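Local coordinates for butyryl-CoA dehydrogenase (Marinomonas mediterranea, PDB 6CXT), which is a flavoprotein of the acyl-CoA dehydrogenase family that binds flavin-adenine dinucleotide, at residues Gly152-Val157 against Val212-Cys217. Sequence-based numbering, arbitrary orientation.
Sequences GGKSYV and VFFDNC. With FAD (flavin-adenine dinucleotide), chain D.
K154 and V212 face each other as an antiparallel hydrogen-bonded pair: K154 N gives to V212 O at 2.7 Å, almost straight at 174°, and V212 N returns a bond to K154 O. G152 and F214 repeat the exchange two residues along, with G152 N to F214 O at 2.8 Å and F214 N to G152 O. Between them, at the non-hydrogen-bonded pair G153 and F213, the CA atoms are 4.2 Å apart, and G153 CA makes a bent CA-H...O contact with V212 O (3.4 Å). With CG anti to its backbone N (chi1 -164°), F213 turns one ring face to the G152 carbonyl, while CD1 lies 3.5 Å from G153 CA. The other sheet face carries K154, V212 and F214. K154 CG meets the rim of the F214 ring at CE2 (3.9 Å), the two side chains crossing at about a right angle, while NZ runs on to a salt bridge with E127. V157 CG2 touches V212 CG2 at 3.8 Å. Beyond K154, strand 147-158 carries Y156 and V157 to the flavin. Here in the beta-rich middle domain, the pair is the centre of an antiparallel sheet, between strands 140-144 and 193-195; strands 121-124 and 165-171 of the mixed sheet pack on the K154 face.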
loop_
_atom_site.group_PDB
_atom_site.type_symbol
_atom_site.label_atom_id
_atom_site.label_comp_id
_atom_site.label_asym_id
_atom_site.label_seq_id
_atom_site.Cartn_x
_atom_site.Cartn_y
_atom_site.Cartn_z
ATOM N N GLY B 152 -22.767 -10.390 -35.116
ATOM C CA GLY B 152 -21.680 -10.694 -34.130
ATOM C C GLY B 152 -22.267 -10.866 -32.727
ATOM O O GLY B 152 -23.460 -10.612 -32.512
ATOM N N GLY B 153 -21.424 -11.319 -31.791
ATOM C CA GLY B 153 -21.812 -11.473 -30.340
ATOM C C GLY B 153 -21.192 -10.352 -29.477
ATOM O O GLY B 153 -20.078 -9.892 -29.749
ATOM N N LYS B 154 -21.938 -9.873 -28.491
ATOM C CA LYS B 154 -21.453 -8.879 -27.567
ATOM C C LYS B 154 -21.516 -9.597 -26.202
ATOM O O LYS B 154 -22.519 -10.261 -25.896
ATOM C CB LYS B 154 -22.289 -7.585 -27.638
ATOM C CG LYS B 154 -22.082 -6.753 -28.927
ATOM C CD LYS B 154 -20.594 -6.478 -29.242
ATOM C CE LYS B 154 -20.427 -5.335 -30.250
ATOM N NZ LYS B 154 -18.963 -5.106 -30.514
ATOM N N SER B 155 -20.447 -9.517 -25.411
ATOM C CA SER B 155 -20.329 -10.548 -24.372
ATOM C C SER B 155 -20.791 -10.148 -22.917
ATOM O O SER B 155 -21.204 -11.047 -22.120
ATOM C CB SER B 155 -18.922 -11.123 -24.399
ATOM O OG SER B 155 -18.112 -9.986 -24.150
ATOM N N TYR B 156 -20.772 -8.861 -22.606
ATOM C CA TYR B 156 -21.069 -8.406 -21.215
ATOM C C TYR B 156 -21.909 -7.166 -21.343
ATOM O O TYR B 156 -21.426 -6.048 -21.198
ATOM C CB TYR B 156 -19.778 -8.027 -20.477
ATOM C CG TYR B 156 -18.847 -9.181 -20.338
ATOM C CD1 TYR B 156 -19.211 -10.298 -19.554
ATOM C CD2 TYR B 156 -17.620 -9.193 -20.998
ATOM C CE1 TYR B 156 -18.377 -11.385 -19.452
ATOM C CE2 TYR B 156 -16.764 -10.295 -20.902
ATOM C CZ TYR B 156 -17.149 -11.369 -20.106
ATOM O OH TYR B 156 -16.385 -12.483 -19.955
ATOM N N VAL B 157 -23.185 -7.345 -21.663
ATOM C CA VAL B 157 -24.032 -6.194 -21.869
ATOM C C VAL B 157 -24.854 -5.913 -20.613
ATOM O O VAL B 157 -25.769 -6.694 -20.286
ATOM C CB VAL B 157 -24.940 -6.463 -23.108
ATOM C CG1 VAL B 157 -25.778 -5.244 -23.409
ATOM C CG2 VAL B 157 -24.006 -6.775 -24.325
ATOM N N VAL B 212 -25.281 -11.042 -25.737
ATOM C CA VAL B 212 -26.283 -10.655 -26.741
ATOM C C VAL B 212 -25.655 -11.018 -28.078
ATOM O O VAL B 212 -24.476 -10.675 -28.315
ATOM C CB VAL B 212 -26.657 -9.159 -26.733
ATOM C CG1 VAL B 212 -27.792 -8.895 -27.769
ATOM C CG2 VAL B 212 -27.129 -8.687 -25.333
ATOM N N PHE B 213 -26.403 -11.770 -28.904
ATOM C CA PHE B 213 -25.922 -12.161 -30.259
ATOM C C PHE B 213 -26.782 -11.455 -31.337
ATOM O O PHE B 213 -28.003 -11.297 -31.171
ATOM C CB PHE B 213 -25.857 -13.697 -30.452
ATOM C CG PHE B 213 -25.022 -14.102 -31.660
ATOM C CD1 PHE B 213 -23.617 -14.257 -31.558
ATOM C CD2 PHE B 213 -25.617 -14.274 -32.960
ATOM C CE1 PHE B 213 -22.841 -14.593 -32.691
ATOM C CE2 PHE B 213 -24.825 -14.604 -34.086
ATOM C CZ PHE B 213 -23.446 -14.759 -33.950
ATOM N N PHE B 214 -26.119 -10.988 -32.392
ATOM C CA PHE B 214 -26.796 -10.301 -33.500
ATOM C C PHE B 214 -26.546 -11.185 -34.699
ATOM O O PHE B 214 -25.403 -11.320 -35.179
ATOM C CB PHE B 214 -26.234 -8.902 -33.668
ATOM C CG PHE B 214 -26.460 -8.014 -32.475
ATOM C CD1 PHE B 214 -27.653 -7.301 -32.311
ATOM C CD2 PHE B 214 -25.459 -7.892 -31.484
ATOM C CE1 PHE B 214 -27.887 -6.463 -31.221
ATOM C CE2 PHE B 214 -25.687 -7.052 -30.374
ATOM C CZ PHE B 214 -26.884 -6.342 -30.230
ATOM N N ASP B 215 -27.589 -11.896 -35.100
ATOM C CA ASP B 215 -27.504 -12.854 -36.211
ATOM C C ASP B 215 -28.175 -12.194 -37.416
ATOM O O ASP B 215 -29.427 -12.203 -37.520
ATOM C CB ASP B 215 -28.214 -14.160 -35.818
ATOM C CG ASP B 215 -28.309 -15.173 -36.961
ATOM O OD1 ASP B 215 -27.607 -15.069 -37.966
ATOM O OD2 ASP B 215 -29.095 -16.125 -36.824
ATOM N N ASN B 216 -27.356 -11.588 -38.286
ATOM C CA ASN B 216 -27.869 -10.913 -39.504
ATOM C C ASN B 216 -29.039 -10.024 -39.208
ATOM O O ASN B 216 -30.151 -10.226 -39.706
ATOM C CB ASN B 216 -28.195 -11.954 -40.607
ATOM C CG ASN B 216 -26.916 -12.562 -41.216
ATOM O OD1 ASN B 216 -25.976 -11.844 -41.606
ATOM N ND2 ASN B 216 -26.863 -13.882 -41.279
ATOM N N CYS B 217 -28.806 -9.041 -38.354
ATOM C CA CYS B 217 -29.830 -8.117 -37.956
ATOM C C CYS B 217 -29.788 -7.023 -38.987
ATOM O O CYS B 217 -28.726 -6.402 -39.184
ATOM C CB CYS B 217 -29.513 -7.516 -36.560
ATOM S SG CYS B 217 -29.774 -8.768 -35.297
HETATM P PA FAD D . -9.268 -8.076 -20.466
HETATM O O1A FAD D . -9.327 -6.862 -21.374
HETATM O O2A FAD D . -9.089 -9.507 -20.946
HETATM O O5B FAD D . -8.188 -7.748 -19.294
HETATM C C5B FAD D . -7.720 -8.756 -18.369
HETATM C C4B FAD D . -6.577 -8.080 -17.584
HETATM O O4B FAD D . -5.546 -7.636 -18.503
HETATM C C3B FAD D . -7.077 -6.849 -16.836
HETATM O O3B FAD D . -6.281 -6.812 -15.645
HETATM C C2B FAD D . -6.625 -5.690 -17.751
HETATM O O2B FAD D . -6.502 -4.416 -17.071
HETATM C C1B FAD D . -5.296 -6.251 -18.341
HETATM N N9A FAD D . -4.994 -5.532 -19.597
HETATM C C8A FAD D . -5.632 -5.649 -20.792
HETATM N N7A FAD D . -5.123 -4.730 -21.687
HETATM C C5A FAD D . -4.163 -4.007 -21.044
HETATM C C6A FAD D . -3.221 -2.903 -21.367
HETATM N N6A FAD D . -3.203 -2.303 -22.610
HETATM N N1A FAD D . -2.392 -2.473 -20.368
HETATM C C2A FAD D . -2.386 -3.013 -19.102
HETATM N N3A FAD D . -3.207 -4.034 -18.766
HETATM C C4A FAD D . -4.094 -4.552 -19.660
HETATM N N1 FAD D . -19.076 -4.045 -21.654
HETATM C C2 FAD D . -19.994 -3.477 -22.517
HETATM O O2 FAD D . -19.659 -3.433 -23.732
HETATM N N3 FAD D . -21.208 -2.995 -22.122
HETATM C C4 FAD D . -21.613 -3.102 -20.840
HETATM O O4 FAD D . -22.716 -2.668 -20.508
HETATM C C4X FAD D . -20.676 -3.722 -19.840
HETATM N N5 FAD D . -21.002 -3.900 -18.540
HETATM C C5X FAD D . -20.180 -4.523 -17.650
HETATM C C6 FAD D . -20.626 -4.666 -16.308
HETATM C C7 FAD D . -19.798 -5.327 -15.376
HETATM C C7M FAD D . -20.295 -5.509 -13.964
HETATM C C8 FAD D . -18.485 -5.854 -15.786
HETATM C C8M FAD D . -17.599 -6.537 -14.798
HETATM C C9 FAD D . -18.022 -5.686 -17.108
HETATM C C9A FAD D . -18.845 -5.025 -18.049
HETATM N N10 FAD D . -18.448 -4.854 -19.414
HETATM C C10 FAD D . -19.358 -4.207 -20.321
HETATM C "C1'" FAD D . -17.171 -5.349 -19.905
HETATM C "C2'" FAD D . -16.038 -4.434 -19.381
HETATM O "O2'" FAD D . -16.010 -3.136 -20.001
HETATM C "C3'" FAD D . -14.725 -5.192 -19.492
HETATM O "O3'" FAD D . -14.811 -6.291 -18.563
HETATM C "C4'" FAD D . -13.414 -4.398 -19.357
HETATM O "O4'" FAD D . -13.251 -3.491 -20.494
HETATM C "C5'" FAD D . -12.199 -5.336 -19.309
HETATM O "O5'" FAD D . -12.290 -6.235 -20.421
HETATM P P FAD D . -12.115 -7.779 -20.172
HETATM O O1P FAD D . -12.187 -8.526 -21.507
HETATM O O2P FAD D . -13.050 -8.312 -19.103
HETATM O O3P FAD D . -10.632 -8.016 -19.606
#